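Local coordinates for protein putative sarcosine dimethylglycine methyltransferase (Galdieria sulphuraria, PDB 2O57) that probably transfers methyl groups from S-adenosylmethionine to sarcosine or dimethylglycine, at residues P201-M211 with N267-W275. Sequence-based numbering, arbitrary orientation.
Sequences PILDRIKLHDM and NMKRGLEHW
Two arginines meet here: Arg205 NH1 lies 3.1 Å from Arg270 NE, both donors, so this approach of like charges is no hydrogen bond. Arg270 CB lies over one face of the Arg205 guanidinium, and Arg205 near the plane of the other group. Asn267 OD1 probably eases the repulsion: it accepts from Arg270 NH2 at 2.6 Å and, weakly, from Arg205 NH1 at 3.2 Å, where the N-H...O angle is only 125°. Arg205 CG, anti to the backbone N (chi1 -179°), rests 3.6 Å from Gly271 CA, and bends at the next two torsions turn the chain back toward Arg270; the side chain packs as a knob among Asn267, Arg270, Gly271 and His274. Pro201 CB makes a CH-pi contact over one face of the His274 imidazole, while Arg205 CG meets that ring at its edge. Farther along, Ile202 CD1 stands over the Trp275 indole, 3.5 Å from the centroid of the five-membered ring, and Ile206 CD1 approaches obliquely. Selenomethionine Met211 adds an oblique Met-aromatic contact through SE, though its methyl placement is doubtful. Replacing Trp275 by an alanine would take away the indole face and is likely to leave Ile202 CD1 over a gap. Tyr242 stacks on the same indole. Segments 201-206 and 267-275, axes 9.6 Å apart at 150°, pack nearly antiparallel; their parent helices 200-206 and 262-280 lie in the 181-190 to 226-233 and 226-233 to 284-293 connections of a Rossmann-like methyltransferase fold, strand order 3-2-1-4-5-7-6.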
# COMPACT_ATOMS: atom_id res chain seq x y z
N PRO A 201 -12.99 14.34 19.49
CA PRO A 201 -11.91 14.33 20.47
C PRO A 201 -10.53 14.51 19.87
O PRO A 201 -9.74 15.31 20.37
CB PRO A 201 -12.04 12.95 21.11
CG PRO A 201 -13.48 12.67 21.05
CD PRO A 201 -13.90 13.21 19.71
N ILE A 202 -10.23 13.80 18.78
CA ILE A 202 -8.92 13.93 18.16
C ILE A 202 -8.74 15.23 17.38
O ILE A 202 -7.66 15.83 17.41
CB ILE A 202 -8.52 12.68 17.33
CG1 ILE A 202 -7.00 12.63 17.15
CG2 ILE A 202 -9.31 12.56 15.99
CD1 ILE A 202 -6.54 11.42 16.46
N LEU A 203 -9.79 15.71 16.71
CA LEU A 203 -9.72 17.00 16.05
C LEU A 203 -9.52 18.10 17.10
O LEU A 203 -8.75 19.03 16.87
CB LEU A 203 -11.00 17.26 15.24
CG LEU A 203 -11.23 16.31 14.06
CD1 LEU A 203 -12.59 16.61 13.43
CD2 LEU A 203 -10.11 16.43 13.02
N ASP A 204 -10.20 17.96 18.24
CA ASP A 204 -10.08 18.92 19.35
C ASP A 204 -8.72 18.84 20.00
O ASP A 204 -8.07 19.87 20.18
CB ASP A 204 -11.16 18.68 20.41
CG ASP A 204 -12.52 19.24 20.00
OD1 ASP A 204 -12.62 19.79 18.88
OD2 ASP A 204 -13.47 19.14 20.81
N ARG A 205 -8.30 17.62 20.33
CA ARG A 205 -7.03 17.35 21.04
C ARG A 205 -5.82 17.92 20.29
O ARG A 205 -4.95 18.56 20.91
CB ARG A 205 -6.87 15.83 21.36
CG ARG A 205 -5.59 15.42 22.12
CD ARG A 205 -5.32 16.23 23.41
NE ARG A 205 -6.38 16.09 24.46
CZ ARG A 205 -5.99 16.32 25.82
NH1 ARG A 205 -4.90 16.88 26.24
NH2 ARG A 205 -7.04 16.19 26.70
N ILE A 206 -5.79 17.73 18.96
CA ILE A 206 -4.68 18.20 18.12
C ILE A 206 -4.95 19.54 17.40
O ILE A 206 -4.06 20.06 16.70
CB ILE A 206 -4.23 17.09 17.10
CG1 ILE A 206 -5.22 16.98 15.93
CG2 ILE A 206 -4.03 15.74 17.82
CD1 ILE A 206 -4.70 16.12 14.74
N LYS A 207 -6.23 20.00 17.51
CA LYS A 207 -6.65 21.35 17.05
C LYS A 207 -6.82 21.52 15.52
O LYS A 207 -6.27 22.45 14.91
CB LYS A 207 -5.79 22.47 17.68
CG LYS A 207 -6.15 22.72 19.18
CD LYS A 207 -5.40 21.72 20.14
CE LYS A 207 -4.14 22.41 20.74
NZ LYS A 207 -4.60 23.45 21.79
N LEU A 208 -7.63 20.64 14.93
CA LEU A 208 -7.95 20.65 13.49
C LEU A 208 -9.48 20.67 13.26
O LEU A 208 -10.21 20.03 14.01
CB LEU A 208 -7.36 19.37 12.85
CG LEU A 208 -6.04 19.35 12.07
CD1 LEU A 208 -4.92 20.19 12.71
CD2 LEU A 208 -5.61 17.90 11.86
N HIS A 209 -9.96 21.38 12.24
CA HIS A 209 -11.40 21.37 11.89
C HIS A 209 -11.91 20.03 11.34
O HIS A 209 -12.99 19.55 11.72
CB HIS A 209 -11.72 22.48 10.88
CG HIS A 209 -11.73 23.85 11.48
ND1 HIS A 209 -11.98 24.09 12.82
CD2 HIS A 209 -11.55 25.07 10.92
CE1 HIS A 209 -11.93 25.39 13.06
NE2 HIS A 209 -11.67 26.01 11.92
N ASP A 210 -11.13 19.46 10.42
CA ASP A 210 -11.38 18.15 9.84
C ASP A 210 -10.02 17.55 9.40
O ASP A 210 -8.95 18.15 9.59
CB ASP A 210 -12.39 18.23 8.68
CG ASP A 210 -13.04 16.87 8.34
OD1 ASP A 210 -12.56 15.80 8.79
OD2 ASP A 210 -14.06 16.86 7.62
N MSE A 211 -10.08 16.35 8.83
CA MSE A 211 -8.89 15.58 8.56
C MSE A 211 -8.85 15.20 7.08
O MSE A 211 -9.89 15.14 6.44
CB MSE A 211 -8.95 14.31 9.41
CG MSE A 211 -7.63 13.78 9.76
SE MSE A 211 -7.70 12.41 11.08
CE MSE A 211 -5.95 12.00 10.89
N ASN A 267 -0.66 15.65 28.20
CA ASN A 267 -1.38 16.07 26.98
C ASN A 267 -0.95 15.27 25.75
O ASN A 267 -1.80 14.89 24.92
CB ASN A 267 -1.15 17.56 26.63
CG ASN A 267 -1.80 18.52 27.64
OD1 ASN A 267 -2.81 18.20 28.25
ND2 ASN A 267 -1.23 19.73 27.79
N MSE A 268 0.36 15.06 25.60
CA MSE A 268 0.86 14.23 24.47
C MSE A 268 0.31 12.80 24.54
O MSE A 268 -0.16 12.27 23.54
CB MSE A 268 2.38 14.18 24.44
CG MSE A 268 2.88 13.53 23.09
SE MSE A 268 4.78 13.62 22.89
CE MSE A 268 4.91 12.34 21.45
N LYS A 269 0.43 12.17 25.70
CA LYS A 269 -0.09 10.81 25.95
C LYS A 269 -1.59 10.71 25.61
O LYS A 269 -2.03 9.74 24.95
CB LYS A 269 0.22 10.45 27.42
CG LYS A 269 -0.06 9.04 27.91
CD LYS A 269 0.32 8.87 29.42
CE LYS A 269 1.72 9.42 29.73
NZ LYS A 269 2.08 9.45 31.21
N ARG A 270 -2.38 11.70 26.04
CA ARG A 270 -3.80 11.69 25.67
C ARG A 270 -4.00 11.71 24.16
O ARG A 270 -4.81 10.94 23.65
CB ARG A 270 -4.57 12.83 26.33
CG ARG A 270 -4.80 12.59 27.80
CD ARG A 270 -5.68 13.66 28.38
NE ARG A 270 -4.94 14.90 28.60
CZ ARG A 270 -4.36 15.24 29.75
NH1 ARG A 270 -4.43 14.41 30.80
NH2 ARG A 270 -3.72 16.40 29.84
N GLY A 271 -3.29 12.61 23.46
CA GLY A 271 -3.34 12.66 21.99
C GLY A 271 -2.94 11.34 21.34
O GLY A 271 -3.59 10.87 20.39
N LEU A 272 -1.87 10.73 21.84
CA LEU A 272 -1.45 9.41 21.35
C LEU A 272 -2.58 8.39 21.51
O LEU A 272 -2.90 7.66 20.57
CB LEU A 272 -0.17 8.94 22.03
CG LEU A 272 1.09 9.80 21.69
CD1 LEU A 272 2.26 9.42 22.59
CD2 LEU A 272 1.47 9.71 20.21
N GLU A 273 -3.18 8.36 22.69
CA GLU A 273 -4.28 7.44 22.96
C GLU A 273 -5.43 7.61 21.96
O GLU A 273 -6.07 6.63 21.57
CB GLU A 273 -4.79 7.63 24.39
CG GLU A 273 -3.85 7.04 25.44
CD GLU A 273 -4.11 7.58 26.86
OE1 GLU A 273 -5.03 8.41 27.05
OE2 GLU A 273 -3.36 7.20 27.79
N HIS A 274 -5.70 8.86 21.56
CA HIS A 274 -6.77 9.15 20.59
C HIS A 274 -6.46 8.55 19.22
O HIS A 274 -7.36 8.02 18.57
CB HIS A 274 -7.00 10.66 20.43
CG HIS A 274 -7.75 11.29 21.56
ND1 HIS A 274 -8.83 10.68 22.17
CD2 HIS A 274 -7.59 12.49 22.17
CE1 HIS A 274 -9.27 11.46 23.14
NE2 HIS A 274 -8.54 12.57 23.16
N TRP A 275 -5.21 8.64 18.77
CA TRP A 275 -4.83 8.03 17.51
C TRP A 275 -4.99 6.52 17.59
O TRP A 275 -5.50 5.92 16.68
CB TRP A 275 -3.38 8.36 17.12
CG TRP A 275 -3.23 9.73 16.53
CD1 TRP A 275 -2.63 10.80 17.12
CD2 TRP A 275 -3.66 10.17 15.23
NE1 TRP A 275 -2.66 11.89 16.27
CE2 TRP A 275 -3.30 11.54 15.11
CE3 TRP A 275 -4.32 9.54 14.16
CZ2 TRP A 275 -3.58 12.29 13.97
CZ3 TRP A 275 -4.60 10.31 13.00
CH2 TRP A 275 -4.21 11.66 12.92